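Local coordinates for protein dally-like, isoform A (PDB 6XTZ) that is a glypican, probably of the cell surface, that binds Wnt and Hedgehog proteins and shields the palmitoleate lipid of Wnt so that it can signal at a distance, at residues G204-L207 with T208-S211. The protein carries 5 engineered substitutions. Numbering follows the deposited sequence.
Sequences GQAL and TTAS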
ATOM      1  N   GLY A 204       8.714   1.022   2.834  1.00 37.70           N
ATOM      2  CA  GLY A 204       8.006   1.574   3.975  1.00 35.87           C
ATOM      3  C   GLY A 204       7.194   2.810   3.662  1.00 40.51           C
ATOM      4  O   GLY A 204       6.127   3.018   4.251  1.00 43.79           O
ATOM      5  N   GLN A 205       7.673   3.650   2.744  1.00 35.41           N
ATOM      6  CA  GLN A 205       6.934   4.866   2.417  1.00 36.61           C
ATOM      7  C   GLN A 205       5.660   4.551   1.639  1.00 42.30           C
ATOM      8  O   GLN A 205       4.607   5.149   1.891  1.00 39.81           O
ATOM      9  CB  GLN A 205       7.814   5.832   1.624  1.00 34.51           C
ATOM     10  CG  GLN A 205       8.950   6.437   2.429  1.00 47.11           C
ATOM     11  CD  GLN A 205       8.462   7.283   3.585  1.00 58.01           C
ATOM     12  OE1 GLN A 205       7.404   7.908   3.510  1.00 62.79           O
ATOM     13  NE2 GLN A 205       9.229   7.300   4.670  1.00 59.02           N
ATOM     14  N   ALA A 206       5.739   3.614   0.691  1.00 41.01           N
ATOM     15  CA  ALA A 206       4.550   3.220  -0.057  1.00 42.95           C
ATOM     16  C   ALA A 206       3.527   2.550   0.851  1.00 42.13           C
ATOM     17  O   ALA A 206       2.318   2.737   0.676  1.00 38.09           O
ATOM     18  CB  ALA A 206       4.934   2.296  -1.213  1.00 27.24           C
ATOM     19  N   LEU A 207       3.992   1.764   1.824  1.00 37.70           N
ATOM     20  CA  LEU A 207       3.066   1.139   2.762  1.00 34.86           C
ATOM     21  C   LEU A 207       2.370   2.186   3.624  1.00 36.66           C
ATOM     22  O   LEU A 207       1.186   2.043   3.949  1.00 37.31           O
ATOM     23  CB  LEU A 207       3.804   0.123   3.633  1.00 31.05           C
ATOM     24  CG  LEU A 207       2.953  -0.600   4.683  1.00 36.76           C
ATOM     25  CD1 LEU A 207       1.821  -1.378   4.024  1.00 33.76           C
ATOM     26  CD2 LEU A 207       3.811  -1.516   5.539  1.00 32.26           C
ATOM     27  N   THR A 208       3.088   3.248   3.996  1.00 39.18           N
ATOM     28  CA  THR A 208       2.480   4.322   4.776  1.00 37.86           C
ATOM     29  C   THR A 208       1.425   5.061   3.963  1.00 36.94           C
ATOM     30  O   THR A 208       0.318   5.320   4.450  1.00 43.12           O
ATOM     31  CB  THR A 208       3.556   5.297   5.265  1.00 41.09           C
ATOM     32  OG1 THR A 208       4.406   4.641   6.213  1.00 42.61           O
ATOM     33  CG2 THR A 208       2.916   6.513   5.923  1.00 44.97           C
ATOM     34  N   THR A 209       1.753   5.412   2.717  1.00 37.68           N
ATOM     35  CA  THR A 209       0.800   6.128   1.877  1.00 43.37           C
ATOM     36  C   THR A 209      -0.442   5.287   1.609  1.00 42.35           C
ATOM     37  O   THR A 209      -1.561   5.813   1.581  1.00 37.40           O
ATOM     38  CB  THR A 209       1.463   6.540   0.563  1.00 51.19           C
ATOM     39  OG1 THR A 209       2.098   5.401  -0.029  1.00 67.89           O
ATOM     40  CG2 THR A 209       2.503   7.623   0.808  1.00 43.97           C
ATOM     41  N   ALA A 210      -0.266   3.977   1.420  1.00 37.07           N
ATOM     42  CA  ALA A 210      -1.419   3.101   1.230  1.00 34.54           C
ATOM     43  C   ALA A 210      -2.319   3.102   2.457  1.00 35.39           C
ATOM     44  O   ALA A 210      -3.546   3.018   2.335  1.00 45.45           O
ATOM     45  CB  ALA A 210      -0.957   1.683   0.910  1.00 34.11           C
ATOM     46  N   SER A 211      -1.729   3.188   3.650  1.00 37.12           N
ATOM     47  CA  SER A 211      -2.537   3.278   4.862  1.00 32.63           C
ATOM     48  C   SER A 211      -3.240   4.625   4.954  1.00 36.83           C
ATOM     49  O   SER A 211      -4.369   4.710   5.452  1.00 44.09           O
ATOM     50  CB  SER A 211      -1.665   3.043   6.095  1.00 35.22           C
ATOM     51  OG  SER A 211      -2.401   3.267   7.286  1.00 42.92           O
TER
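Thr208 meets the carbonyl of Gly204 twice, one turn back in helix 185-216. Its N donates to Gly204 O at 3.1 Å, and its OG1, set beside its own backbone N (chi1 -67°), donates to the same oxygen from the opposite face of the carbonyl plane. Lys88 NZ, on helix 51-110, bonds to that hydroxyl as well, tying the two helices together. Thr209 continues the alpha-helical pattern with N to Gln205 O at 3.0 Å, but its hydroxyl goes elsewhere: with chi1 at 51°, OG1 sits between backbone N and carbonyl carbon and donates to Ala206 O, 2.8 Å away. It arrives from above the carbonyl plane, at a C=O...O angle of 105°, while Thr209 CG2 lies 3.4 Å from Gln205 O. A valine here would probably cost Ala206 O this second donor, leaving it with just the backbone bond within this turn. That bond comes from Ala210 N, on the same face as the hydroxyl; the CB of Ala210 packs against Trp269 and Phe272 of helix 263-283. Ser211 N closes on Leu207 O at 3.1 Å, with the Leu207 side chain against Leu80, Ala84, Met276, Ile449 and Val453, and Ser211 OG bonds to Ser77 O. Gly204 O and Ala206 O thus each take a threonine hydroxyl besides a backbone N-H, in a largely buried stretch of the glypican's elongated helical core.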